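ARO (armadillo repeats only protein) (Plasmodium falciparum Santa Lucia, PDB 5EWP) probably serves as an armadillo-repeat, protein-binding scaffold in the translocation of rhoptries and their attachment to the apical pole of the parasite. Local coordinates at residues E73-P76 against H77-D80; L66-L69 against A70-N74; S10-S13 against N14-R18; L17-D20 against K21-E25. All coordinates share one frame; numbering follows the deposited sequence.

Contact 1 of 4, residues E73-P76 against H77-D80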
ATOM      1  N   GLU A  73      -9.117  13.961  -1.831  1.00 43.75           N
ATOM      2  CA  GLU A  73      -9.436  13.922  -3.264  1.00 51.41           C
ATOM      3  C   GLU A  73      -9.451  15.292  -3.944  1.00 45.25           C
ATOM      4  O   GLU A  73      -8.868  15.467  -5.013  1.00 45.13           O
ATOM      5  CB  GLU A  73     -10.792  13.239  -3.484  1.00 55.07           C
ATOM      6  N   ASN A  74     -10.149  16.241  -3.327  1.00 42.26           N
ATOM      7  CA  ASN A  74     -10.361  17.558  -3.915  1.00 43.13           C
ATOM      8  C   ASN A  74      -9.182  18.507  -3.703  1.00 44.22           C
ATOM      9  O   ASN A  74      -9.206  19.638  -4.178  1.00 40.14           O
ATOM     10  CB  ASN A  74     -11.644  18.188  -3.360  1.00 40.38           C
ATOM     11  N   GLU A  75      -8.164  18.057  -2.972  1.00 35.77           N
ATOM     12  CA  GLU A  75      -6.940  18.840  -2.813  1.00 31.96           C
ATOM     13  C   GLU A  75      -5.704  18.002  -3.139  1.00 34.73           C
ATOM     14  O   GLU A  75      -4.873  17.743  -2.263  1.00 29.50           O
ATOM     15  CB  GLU A  75      -6.808  19.393  -1.387  1.00 33.19           C
ATOM     16  CG  GLU A  75      -8.080  19.937  -0.773  1.00 42.54           C
ATOM     17  CD  GLU A  75      -7.805  20.770   0.467  1.00 45.93           C
ATOM     18  OE1 GLU A  75      -6.954  21.686   0.401  1.00 54.14           O
ATOM     19  OE2 GLU A  75      -8.410  20.481   1.516  1.00 44.34           O
ATOM     20  N   PRO A  76      -5.558  17.600  -4.410  1.00 27.74           N
ATOM     21  CA  PRO A  76      -4.431  16.733  -4.772  1.00 22.60           C
ATOM     22  C   PRO A  76      -3.070  17.383  -4.557  1.00 20.26           C
ATOM     23  O   PRO A  76      -2.055  16.675  -4.599  1.00 21.66           O
ATOM     24  CB  PRO A  76      -4.661  16.457  -6.264  1.00 29.83           C
ATOM     25  CG  PRO A  76      -5.516  17.600  -6.739  1.00 31.69           C
ATOM     26  CD  PRO A  76      -6.395  17.944  -5.573  1.00 31.49           C
ATOM     27  N   HIS A  77      -3.030  18.696  -4.326  1.00 20.11           N
ATOM     28  CA  HIS A  77      -1.751  19.381  -4.189  1.00 20.26           C
ATOM     29  C   HIS A  77      -0.967  18.888  -2.969  1.00 20.82           C
ATOM     30  O   HIS A  77       0.255  18.981  -2.931  1.00 20.33           O
ATOM     31  CB  HIS A  77      -1.943  20.900  -4.115  1.00 26.47           C
ATOM     32  CG  HIS A  77      -2.418  21.390  -2.783  1.00 30.77           C
ATOM     33  ND1 HIS A  77      -3.756  21.474  -2.452  1.00 35.79           N
ATOM     34  CD2 HIS A  77      -1.737  21.839  -1.702  1.00 28.15           C
ATOM     35  CE1 HIS A  77      -3.875  21.947  -1.225  1.00 33.92           C
ATOM     36  NE2 HIS A  77      -2.664  22.176  -0.746  1.00 34.66           N
ATOM     37  N   TYR A  78      -1.663  18.363  -1.967  1.00 22.83           N
ATOM     38  CA  TYR A  78      -0.964  17.874  -0.787  1.00 16.97           C
ATOM     39  C   TYR A  78       0.013  16.743  -1.138  1.00 20.13           C
ATOM     40  O   TYR A  78       1.075  16.610  -0.513  1.00 17.94           O
ATOM     41  CB  TYR A  78      -1.961  17.420   0.280  1.00 14.40           C
ATOM     42  CG  TYR A  78      -2.523  18.577   1.093  1.00 20.35           C
ATOM     43  CD1 TYR A  78      -1.680  19.423   1.804  1.00 21.40           C
ATOM     44  CD2 TYR A  78      -3.889  18.810   1.156  1.00 24.06           C
ATOM     45  CE1 TYR A  78      -2.184  20.477   2.549  1.00 23.94           C
ATOM     46  CE2 TYR A  78      -4.406  19.866   1.901  1.00 23.18           C
ATOM     47  CZ  TYR A  78      -3.545  20.692   2.593  1.00 26.97           C
ATOM     48  OH  TYR A  78      -4.046  21.732   3.342  1.00 32.79           O
ATOM     49  N   LYS A  79      -0.337  15.938  -2.137  1.00 18.69           N
ATOM     50  CA  LYS A  79       0.511  14.807  -2.512  1.00 18.75           C
ATOM     51  C   LYS A  79       1.872  15.259  -3.001  1.00 16.25           C
ATOM     52  O   LYS A  79       2.878  14.587  -2.764  1.00 13.78           O
ATOM     53  CB  LYS A  79      -0.177  13.939  -3.576  1.00 16.52           C
ATOM     54  CG  LYS A  79      -1.403  13.203  -3.030  1.00 14.64           C
ATOM     55  CD  LYS A  79      -2.046  12.336  -4.105  1.00 18.99           C
ATOM     56  CE  LYS A  79      -3.309  11.693  -3.558  1.00 22.26           C
ATOM     57  NZ  LYS A  79      -3.841  10.672  -4.489  1.00 28.88           N
ATOM     58  N   ASP A  80       1.912  16.394  -3.697  1.00 18.85           N
ATOM     59  CA  ASP A  80       3.179  16.957  -4.133  1.00 15.06           C
ATOM     60  C   ASP A  80       3.923  17.626  -2.985  1.00 14.25           C
ATOM     61  O   ASP A  80       5.136  17.486  -2.879  1.00 18.09           O
ATOM     62  CB  ASP A  80       2.978  17.980  -5.264  1.00 23.00           C
ATOM     63  CG  ASP A  80       2.529  17.340  -6.566  1.00 29.08           C
ATOM     64  OD1 ASP A  80       3.088  16.288  -6.958  1.00 24.86           O
ATOM     65  OD2 ASP A  80       1.619  17.900  -7.209  1.00 28.39           O
TER
HETATM   66  O   HOH W   1      -7.067  21.349   3.559  1.00 49.05           O

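Contact 2 of 4, residues L66-L69 against A70-N74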
ATOM      1  N   LEU A  66      -0.543  13.341   7.933  1.00 16.49           N
ATOM      2  CA  LEU A  66      -0.038  13.451   6.560  1.00 17.87           C
ATOM      3  C   LEU A  66      -0.848  12.544   5.629  1.00 19.16           C
ATOM      4  O   LEU A  66      -1.185  12.934   4.504  1.00 15.40           O
ATOM      5  CB  LEU A  66       1.454  13.105   6.499  1.00 13.83           C
ATOM      6  CG  LEU A  66       2.375  14.191   7.060  1.00 16.83           C
ATOM      7  CD1 LEU A  66       3.797  13.669   7.317  1.00 16.60           C
ATOM      8  CD2 LEU A  66       2.395  15.435   6.156  1.00 18.26           C
ATOM      9  N   ALA A  67      -1.187  11.351   6.108  1.00 14.63           N
ATOM     10  CA  ALA A  67      -2.020  10.436   5.333  1.00 15.34           C
ATOM     11  C   ALA A  67      -3.398  11.046   5.054  1.00 18.39           C
ATOM     12  O   ALA A  67      -3.959  10.889   3.970  1.00 17.71           O
ATOM     13  CB  ALA A  67      -2.162   9.110   6.053  1.00 11.44           C
ATOM     14  N   ILE A  68      -3.941  11.736   6.047  1.00 15.63           N
ATOM     15  CA  ILE A  68      -5.229  12.397   5.890  1.00 17.05           C
ATOM     16  C   ILE A  68      -5.147  13.468   4.816  1.00 22.56           C
ATOM     17  O   ILE A  68      -6.013  13.547   3.938  1.00 21.95           O
ATOM     18  CB  ILE A  68      -5.707  12.987   7.245  1.00 20.55           C
ATOM     19  CG1 ILE A  68      -6.082  11.839   8.177  1.00 19.36           C
ATOM     20  CG2 ILE A  68      -6.891  13.913   7.038  1.00 24.89           C
ATOM     21  CD1 ILE A  68      -6.311  12.265   9.640  1.00 17.71           C
ATOM     22  N   LEU A  69      -4.083  14.260   4.844  1.00 17.40           N
ATOM     23  CA  LEU A  69      -3.906  15.282   3.823  1.00 14.58           C
ATOM     24  C   LEU A  69      -3.755  14.642   2.448  1.00 19.39           C
ATOM     25  O   LEU A  69      -4.320  15.135   1.459  1.00 21.31           O
ATOM     26  CB  LEU A  69      -2.705  16.167   4.145  1.00 13.50           C
ATOM     27  CG  LEU A  69      -2.809  17.003   5.424  1.00 22.87           C
ATOM     28  CD1 LEU A  69      -1.537  17.809   5.654  1.00 23.08           C
ATOM     29  CD2 LEU A  69      -4.039  17.907   5.368  1.00 26.61           C
ATOM     30  N   ALA A  70      -3.000  13.550   2.378  1.00 19.15           N
ATOM     31  CA  ALA A  70      -2.812  12.842   1.103  1.00 19.49           C
ATOM     32  C   ALA A  70      -4.116  12.232   0.573  1.00 24.50           C
ATOM     33  O   ALA A  70      -4.247  11.962  -0.622  1.00 25.29           O
ATOM     34  CB  ALA A  70      -1.745  11.749   1.247  1.00 17.23           C
ATOM     35  N   SER A  71      -5.086  12.022   1.451  1.00 19.96           N
ATOM     36  CA  SER A  71      -6.318  11.351   1.051  1.00 19.22           C
ATOM     37  C   SER A  71      -7.378  12.351   0.583  1.00 29.16           C
ATOM     38  O   SER A  71      -8.450  11.954   0.132  1.00 32.55           O
ATOM     39  CB  SER A  71      -6.863  10.504   2.196  1.00 21.57           C
ATOM     40  OG  SER A  71      -7.424  11.327   3.193  1.00 27.40           O
ATOM     41  N   LYS A  72      -7.085  13.644   0.685  1.00 28.81           N
ATOM     42  CA  LYS A  72      -8.026  14.665   0.226  1.00 32.40           C
ATOM     43  C   LYS A  72      -8.130  14.685  -1.306  1.00 39.13           C
ATOM     44  O   LYS A  72      -7.311  15.314  -1.986  1.00 34.23           O
ATOM     45  CB  LYS A  72      -7.615  16.047   0.743  1.00 28.36           C
ATOM     46  CG  LYS A  72      -7.770  16.234   2.240  1.00 34.45           C
ATOM     47  CD  LYS A  72      -9.113  15.715   2.712  1.00 50.85           C
ATOM     48  CE  LYS A  72      -9.175  15.622   4.230  1.00 49.43           C
ATOM     49  NZ  LYS A  72     -10.182  14.611   4.661  1.00 44.22           N
ATOM     50  N   GLU A  73      -9.117  13.961  -1.831  1.00 43.75           N
ATOM     51  CA  GLU A  73      -9.436  13.922  -3.264  1.00 51.41           C
ATOM     52  C   GLU A  73      -9.451  15.292  -3.944  1.00 45.25           C
ATOM     53  O   GLU A  73      -8.868  15.467  -5.013  1.00 45.13           O
ATOM     54  CB  GLU A  73     -10.792  13.239  -3.484  1.00 55.07           C
ATOM     55  N   ASN A  74     -10.149  16.241  -3.327  1.00 42.26           N
ATOM     56  CA  ASN A  74     -10.361  17.558  -3.915  1.00 43.13           C
ATOM     57  C   ASN A  74      -9.182  18.507  -3.703  1.00 44.22           C
ATOM     58  O   ASN A  74      -9.206  19.638  -4.178  1.00 40.14           O
ATOM     59  CB  ASN A  74     -11.644  18.188  -3.360  1.00 40.38           C
TER

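Contact 3 of 4, residues S10-S13 against N14-R18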
ATOM      1  N   SER A  10      -1.033  23.039  31.633  1.00 52.39           N
ATOM      2  CA  SER A  10       0.260  22.440  31.931  1.00 51.01           C
ATOM      3  C   SER A  10       1.331  22.736  30.874  1.00 42.68           C
ATOM      4  O   SER A  10       1.025  22.854  29.685  1.00 35.37           O
ATOM      5  CB  SER A  10       0.089  20.930  32.085  1.00 54.58           C
ATOM      6  OG  SER A  10       1.338  20.262  32.042  1.00 57.87           O
ATOM      7  N   PHE A  11       2.588  22.835  31.310  1.00 38.15           N
ATOM      8  CA  PHE A  11       3.719  22.783  30.390  1.00 35.62           C
ATOM      9  C   PHE A  11       3.741  21.402  29.759  1.00 39.20           C
ATOM     10  O   PHE A  11       3.420  20.410  30.418  1.00 36.36           O
ATOM     11  CB  PHE A  11       5.051  23.041  31.107  1.00 29.71           C
ATOM     12  CG  PHE A  11       5.287  24.481  31.470  1.00 24.94           C
ATOM     13  CD1 PHE A  11       5.850  25.355  30.554  1.00 30.45           C
ATOM     14  CD2 PHE A  11       4.984  24.949  32.738  1.00 29.40           C
ATOM     15  CE1 PHE A  11       6.080  26.670  30.885  1.00 26.11           C
ATOM     16  CE2 PHE A  11       5.215  26.263  33.076  1.00 28.59           C
ATOM     17  CZ  PHE A  11       5.758  27.130  32.156  1.00 26.61           C
ATOM     18  N   THR A  12       4.105  21.321  28.488  1.00 33.27           N
ATOM     19  CA  THR A  12       4.126  20.017  27.834  1.00 36.86           C
ATOM     20  C   THR A  12       5.314  19.878  26.891  1.00 35.62           C
ATOM     21  O   THR A  12       6.069  20.824  26.699  1.00 33.54           O
ATOM     22  CB  THR A  12       2.820  19.747  27.073  1.00 40.50           C
ATOM     23  OG1 THR A  12       2.873  18.447  26.483  1.00 44.94           O
ATOM     24  CG2 THR A  12       2.574  20.806  26.012  1.00 35.62           C
ATOM     25  N   SER A  13       5.492  18.692  26.325  1.00 30.26           N
ATOM     26  CA  SER A  13       6.599  18.471  25.416  1.00 36.69           C
ATOM     27  C   SER A  13       6.565  19.426  24.234  1.00 29.41           C
ATOM     28  O   SER A  13       5.497  19.763  23.726  1.00 31.76           O
ATOM     29  CB  SER A  13       6.583  17.034  24.900  1.00 47.10           C
ATOM     30  OG  SER A  13       7.298  16.929  23.671  1.00 51.48           O
ATOM     31  N   ASN A  14       7.746  19.856  23.804  1.00 26.52           N
ATOM     32  CA  ASN A  14       7.884  20.681  22.623  1.00 32.44           C
ATOM     33  C   ASN A  14       7.209  20.017  21.429  1.00 23.95           C
ATOM     34  O   ASN A  14       6.584  20.690  20.612  1.00 26.11           O
ATOM     35  CB  ASN A  14       9.359  20.920  22.300  1.00 42.49           C
ATOM     36  CG  ASN A  14       9.556  21.984  21.247  1.00 47.26           C
ATOM     37  OD1 ASN A  14       8.938  23.045  21.302  1.00 51.42           O
ATOM     38  ND2 ASN A  14      10.395  21.693  20.261  1.00 38.15           N
ATOM     39  N   ASP A  15       7.344  18.697  21.338  1.00 27.49           N
ATOM     40  CA  ASP A  15       6.805  17.964  20.182  1.00 24.79           C
ATOM     41  C   ASP A  15       5.278  18.035  20.149  1.00 24.37           C
ATOM     42  O   ASP A  15       4.670  18.097  19.074  1.00 24.11           O
ATOM     43  CB  ASP A  15       7.271  16.507  20.196  1.00 23.88           C
ATOM     44  CG  ASP A  15       8.733  16.368  19.840  1.00 33.53           C
ATOM     45  OD1 ASP A  15       9.364  17.402  19.546  1.00 40.47           O
ATOM     46  OD2 ASP A  15       9.243  15.230  19.821  1.00 32.21           O
ATOM     47  N   ILE A  16       4.658  18.029  21.326  1.00 24.66           N
ATOM     48  CA  ILE A  16       3.211  18.157  21.399  1.00 24.76           C
ATOM     49  C   ILE A  16       2.783  19.554  20.959  1.00 23.71           C
ATOM     50  O   ILE A  16       1.802  19.711  20.238  1.00 22.99           O
ATOM     51  CB  ILE A  16       2.682  17.857  22.816  1.00 26.79           C
ATOM     52  CG1 ILE A  16       2.841  16.364  23.119  1.00 25.99           C
ATOM     53  CG2 ILE A  16       1.220  18.290  22.952  1.00 25.77           C
ATOM     54  CD1 ILE A  16       2.363  15.959  24.503  1.00 32.04           C
ATOM     55  N   LEU A  17       3.531  20.570  21.372  1.00 26.36           N
ATOM     56  CA  LEU A  17       3.215  21.923  20.942  1.00 27.39           C
ATOM     57  C   LEU A  17       3.419  22.087  19.440  1.00 21.41           C
ATOM     58  O   LEU A  17       2.598  22.712  18.773  1.00 22.39           O
ATOM     59  CB  LEU A  17       4.058  22.930  21.707  1.00 30.21           C
ATOM     60  CG  LEU A  17       3.676  22.930  23.185  1.00 36.50           C
ATOM     61  CD1 LEU A  17       4.465  23.959  23.900  1.00 44.61           C
ATOM     62  CD2 LEU A  17       2.194  23.215  23.333  1.00 37.77           C
ATOM     63  N   ARG A  18       4.512  21.523  18.930  1.00 20.83           N
ATOM     64  CA  ARG A  18       4.803  21.560  17.497  1.00 24.56           C
ATOM     65  C   ARG A  18       3.701  20.868  16.721  1.00 23.38           C
ATOM     66  O   ARG A  18       3.258  21.370  15.696  1.00 22.33           O
ATOM     67  CB  ARG A  18       6.157  20.913  17.204  1.00 26.74           C
ATOM     68  CG  ARG A  18       7.338  21.801  17.569  1.00 32.62           C
ATOM     69  CD  ARG A  18       8.676  21.082  17.411  1.00 32.40           C
ATOM     70  NE  ARG A  18       8.925  20.628  16.045  1.00 41.44           N
ATOM     71  CZ  ARG A  18       9.776  19.659  15.721  1.00 43.66           C
ATOM     72  NH1 ARG A  18      10.463  19.033  16.668  1.00 45.83           N
ATOM     73  NH2 ARG A  18       9.939  19.314  14.449  1.00 38.44           N
TER

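Contact 4 of 4, residues L17-D20 against K21-E25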
ATOM      1  N   LEU A  17       3.531  20.570  21.372  1.00 26.36           N
ATOM      2  CA  LEU A  17       3.215  21.923  20.942  1.00 27.39           C
ATOM      3  C   LEU A  17       3.419  22.087  19.440  1.00 21.41           C
ATOM      4  O   LEU A  17       2.598  22.712  18.773  1.00 22.39           O
ATOM      5  CB  LEU A  17       4.058  22.930  21.707  1.00 30.21           C
ATOM      6  CG  LEU A  17       3.676  22.930  23.185  1.00 36.50           C
ATOM      7  CD1 LEU A  17       4.465  23.959  23.900  1.00 44.61           C
ATOM      8  CD2 LEU A  17       2.194  23.215  23.333  1.00 37.77           C
ATOM      9  N   ARG A  18       4.512  21.523  18.930  1.00 20.83           N
ATOM     10  CA  ARG A  18       4.803  21.560  17.497  1.00 24.56           C
ATOM     11  C   ARG A  18       3.701  20.868  16.721  1.00 23.38           C
ATOM     12  O   ARG A  18       3.258  21.370  15.696  1.00 22.33           O
ATOM     13  CB  ARG A  18       6.157  20.913  17.204  1.00 26.74           C
ATOM     14  CG  ARG A  18       7.338  21.801  17.569  1.00 32.62           C
ATOM     15  CD  ARG A  18       8.676  21.082  17.411  1.00 32.40           C
ATOM     16  NE  ARG A  18       8.925  20.628  16.045  1.00 41.44           N
ATOM     17  CZ  ARG A  18       9.776  19.659  15.721  1.00 43.66           C
ATOM     18  NH1 ARG A  18      10.463  19.033  16.668  1.00 45.83           N
ATOM     19  NH2 ARG A  18       9.939  19.314  14.449  1.00 38.44           N
ATOM     20  N   PHE A  19       3.238  19.727  17.229  1.00 21.89           N
ATOM     21  CA  PHE A  19       2.142  19.018  16.584  1.00 23.46           C
ATOM     22  C   PHE A  19       0.866  19.859  16.534  1.00 22.62           C
ATOM     23  O   PHE A  19       0.213  19.952  15.491  1.00 22.28           O
ATOM     24  CB  PHE A  19       1.833  17.685  17.284  1.00 19.00           C
ATOM     25  CG  PHE A  19       0.713  16.931  16.626  1.00 25.30           C
ATOM     26  CD1 PHE A  19       0.975  16.054  15.579  1.00 19.74           C
ATOM     27  CD2 PHE A  19      -0.612  17.149  17.007  1.00 22.68           C
ATOM     28  CE1 PHE A  19      -0.061  15.369  14.938  1.00 16.44           C
ATOM     29  CE2 PHE A  19      -1.645  16.490  16.373  1.00 23.91           C
ATOM     30  CZ  PHE A  19      -1.372  15.605  15.323  1.00 23.24           C
ATOM     31  N   ASP A  20       0.490  20.446  17.667  1.00 24.34           N
ATOM     32  CA  ASP A  20      -0.754  21.213  17.725  1.00 24.79           C
ATOM     33  C   ASP A  20      -0.731  22.395  16.776  1.00 23.68           C
ATOM     34  O   ASP A  20      -1.733  22.705  16.134  1.00 29.31           O
ATOM     35  CB  ASP A  20      -1.028  21.693  19.154  1.00 21.45           C
ATOM     36  CG  ASP A  20      -1.417  20.558  20.072  1.00 28.29           C
ATOM     37  OD1 ASP A  20      -1.791  19.482  19.548  1.00 26.99           O
ATOM     38  OD2 ASP A  20      -1.368  20.741  21.311  1.00 28.48           O
ATOM     39  N   LYS A  21       0.419  23.044  16.673  1.00 23.30           N
ATOM     40  CA  LYS A  21       0.547  24.178  15.769  1.00 25.21           C
ATOM     41  C   LYS A  21       0.523  23.713  14.314  1.00 27.64           C
ATOM     42  O   LYS A  21      -0.142  24.320  13.470  1.00 26.56           O
ATOM     43  CB  LYS A  21       1.824  24.963  16.070  1.00 29.93           C
ATOM     44  CG  LYS A  21       1.975  26.242  15.242  1.00 32.56           C
ATOM     45  CD  LYS A  21       3.223  27.004  15.631  1.00 39.29           C
ATOM     46  CE  LYS A  21       3.367  28.294  14.834  1.00 46.71           C
ATOM     47  NZ  LYS A  21       3.629  28.025  13.391  1.00 48.31           N
ATOM     48  N   ALA A  22       1.242  22.635  14.017  1.00 25.00           N
ATOM     49  CA  ALA A  22       1.237  22.090  12.666  1.00 22.11           C
ATOM     50  C   ALA A  22      -0.183  21.701  12.244  1.00 29.95           C
ATOM     51  O   ALA A  22      -0.569  21.896  11.092  1.00 28.84           O
ATOM     52  CB  ALA A  22       2.181  20.902  12.566  1.00 19.83           C
ATOM     53  N   TYR A  23      -0.959  21.176  13.190  1.00 23.72           N
ATOM     54  CA  TYR A  23      -2.328  20.740  12.931  1.00 30.72           C
ATOM     55  C   TYR A  23      -3.239  21.919  12.576  1.00 34.87           C
ATOM     56  O   TYR A  23      -3.984  21.874  11.587  1.00 35.16           O
ATOM     57  CB  TYR A  23      -2.881  19.988  14.144  1.00 28.36           C
ATOM     58  CG  TYR A  23      -4.293  19.472  13.970  1.00 33.92           C
ATOM     59  CD1 TYR A  23      -4.532  18.222  13.408  1.00 35.45           C
ATOM     60  CD2 TYR A  23      -5.389  20.233  14.368  1.00 32.95           C
ATOM     61  CE1 TYR A  23      -5.815  17.742  13.246  1.00 39.20           C
ATOM     62  CE2 TYR A  23      -6.677  19.760  14.209  1.00 43.91           C
ATOM     63  CZ  TYR A  23      -6.883  18.511  13.647  1.00 48.95           C
ATOM     64  OH  TYR A  23      -8.161  18.029  13.488  1.00 55.10           O
ATOM     65  N   ASP A  24      -3.192  22.960  13.399  1.00 31.76           N
ATOM     66  CA  ASP A  24      -3.947  24.186  13.133  1.00 36.39           C
ATOM     67  C   ASP A  24      -3.620  24.785  11.766  1.00 37.67           C
ATOM     68  O   ASP A  24      -4.473  25.413  11.149  1.00 44.29           O
ATOM     69  CB  ASP A  24      -3.687  25.240  14.217  1.00 41.21           C
ATOM     70  CG  ASP A  24      -4.159  24.803  15.588  1.00 55.92           C
ATOM     71  OD1 ASP A  24      -5.102  23.981  15.675  1.00 56.38           O
ATOM     72  OD2 ASP A  24      -3.583  25.292  16.585  1.00 58.92           O
ATOM     73  N   GLU A  25      -2.391  24.593  11.293  1.00 31.07           N
ATOM     74  CA  GLU A  25      -1.939  25.285  10.088  1.00 30.50           C
ATOM     75  C   GLU A  25      -1.693  24.399   8.857  1.00 34.72           C
ATOM     76  O   GLU A  25      -1.169  24.889   7.852  1.00 41.74           O
ATOM     77  CB  GLU A  25      -0.653  26.058  10.404  1.00 31.71           C
ATOM     78  CG  GLU A  25      -0.811  27.070  11.539  1.00 42.10           C
ATOM     79  CD  GLU A  25       0.506  27.691  11.985  1.00 47.03           C
ATOM     80  OE1 GLU A  25       1.568  27.337  11.433  1.00 46.27           O
ATOM     81  OE2 GLU A  25       0.475  28.544  12.895  1.00 49.97           O
TER

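Contact 1 of 4, residues E73-P76 against H77-D80
Glu75 and Tyr78 both carry CG opposite their own carbonyl carbon (chi1 -42° and -81°), which lays the carboxylate beside the phenol ring, both pointing the same way. Glu75 OE1 comes obliquely to the ring, 3.5 Å from Tyr78 CE2. One water joins the polar ends: it donates to Glu75 OE2 at 2.6 Å and is hydrogen-bonded to Tyr78 OH at 3.1 Å, lying at the ring edge in its plane. The same Glu75 OE1 also lies beside His77, at the imidazole edge, 3.5 Å from His77 CE1, with the two planes 45° apart; the nearby acid would probably favour a positive charge on the ring. His77 has CG between its backbone N and carbonyl carbon, a torsion that turns the imidazole over the phenol, with NE2 3.6 Å above the centre of the Tyr78 ring. Glu75, His77 and Tyr78 thus pack as one group on the surface. Underneath, the backbone turns tightly. Tyr78 N gives a nearly straight bond to Glu75 O at 3.3 Å, and Lys79 N a more bent one to Pro76 O at 3.1 Å. Lys79 CB leans on that proline oxygen, while its NZ is bonded to Val115 O; Asp80 OD1 forms a salt bridge with Arg83 and accepts a hydrogen bond from Asn117. Two overlapping i to i+3 bonds, with a proline that has no N-H to give, suit the entry into helix 77-84 from the short loop after helix 58-70, in the armadillo fold.

Contact 2 of 4, residues L66-L69 against A70-N74
Ala70 continues the helical pattern, its N bonded to Leu66 O at 2.9 Å and its CB resting on the same oxygen and on Ala67 O. Ser71 grips Ile68 O twice, from one face of its plane: by Ser71 OG at 2.7 Å and by Ser71 N at 3.1 Å, a bent N-H standing well above the plane. The serine reaches back because OG sits between its own N and carbonyl carbon (chi1 73°), folding the hydroxyl onto the preceding turn. Lys72 N then closes on Leu69 O at 3.2 Å. A bend at chi2 (-46°) lays the lysine chain alongside Ile68: Lys72 CG is 3.6 Å from Ile68 O, and Lys72 CE is 4.0 Å from Ile68 CG2. From Lys72 the backbone leaves the helical path. Leu66 and Leu69 turn to helix 28-34, meeting Val28, and Leu69 also touches Tyr78. Ala67 packs on Ala109, and Ala70 lies against Phe112, Leu113 and Ile82, so the end of helix 58-70 is wedged among helices 28-34, 77-84 and 100-113.

Contact 3 of 4, residues S10-S13 against N14-R18
The backbone runs extended through Thr12 and Ser13 and turns helical at Asn14, so that Ser13 O takes a bond from Leu17 N at 3.2 Å and a weak one from Ile16 N. This is an N-cap with an ST turn at the start of helix 14-25. Ser13 carries OG away from its own N (chi1 158°), and the hydroxyl swings forward over the first turn to accept from Asp15 N at 2.9 Å, with a moderately bent N-H. The cap thereby satisfies a backbone N-H for which the chain before it offers no helical carbonyl. Thr12, one residue ahead of the cap, packs back onto the same turn with both its branches. Thr12 OG1 presses on Ile16 CD1 at 3.2 Å, a tight contact, the two side chains crossing at about a right angle. The threonine methyl CG2 meets Leu17 CD2 at 3.6 Å. This pairing of the residue before the cap with the fourth of the helix resembles a hydrophobic staple, though a threonine methyl supplies only a small apolar surface. Ile16 and Ser13 also touch Cys39 in a nearby loop, which joins the start of the helix to the chain beyond helix 28-34. The Asp15 carboxylate is held by Ser37, whose OG is hydrogen-bonded to Asp15 OD2. Arg18 has a salt bridge through NE to Glu30. Its NH1 makes a long, weak ion pair with the aspartate, Arg18 NH1 lying 3.5 Å from Asp15 OD1.

Contact 4 of 4, residues L17-D20 against K21-E25
Tyr23 N is bonded to Phe19 O at 2.9 Å, one of four successive i to i+4 bonds that make this the regular alpha-helical part of helix 14-25. The matching bond of Ala22 N to Arg18 O is also 2.9 Å, and the alanine CB packs 3.3 Å from that oxygen. Phe19 and Tyr23 both place CG away from their backbone N (chi1 -179° in each), so their rings leave the helix on the same side, one turn apart. The two residues meet where Phe19 CE2 approaches Tyr23 CB at 4.3 Å, obliquely, a loose apolar contact. Phe19 is the more buried: its ring meets Phe31 at about 60° and packs on Leu61 and Gln65 of helix 58-70, while Ala22 rests on Phe31. This face therefore joins helix 14-25 to helix 28-34, through Phe31, and to helix 58-70. Asp20 and Asp24 bring two acceptors together. Asp24 N gives an almost straight bond to Asp20 O, yet Asp24 OD2 lies 3.2 Å from that same oxygen, an approach that probably costs some energy. Charge is matched further round, where Lys21 and Glu25 form an i to i+4 salt bridge. The lysine chain runs extended and then bends at its last torsion (chi4 -67°) to bring the ammonium onto the carboxylate. There Lys21 NZ meets Glu25 OE1 at 2.9 Å on the syn side, somewhat out of the carboxylate plane, and makes a second, weak bond to Glu25 OE2 at 3.2 Å.

Contacts 3 and 4 share Leu17 and Arg18 on helix 14-25, the first giving its capped start and the second its body, with centres about 10 Å apart. Contacts 2 and 1 likewise run on from one another, sharing Glu73 and Asn74: one lies at the end of helix 58-70, the other where the chain passes into helix 77-84. They touch, Tyr78 CB lying 3.5 Å from Leu69 O, and their centres are about 6 Å apart. Contact 4 stands about 17 Å from contact 2 between centres, and Phe19 bridges to helix 58-70 through Leu61. Contact 3 is remote from contact 1, about 29 Å between centres. Together they trace the N-terminal end of the superhelix.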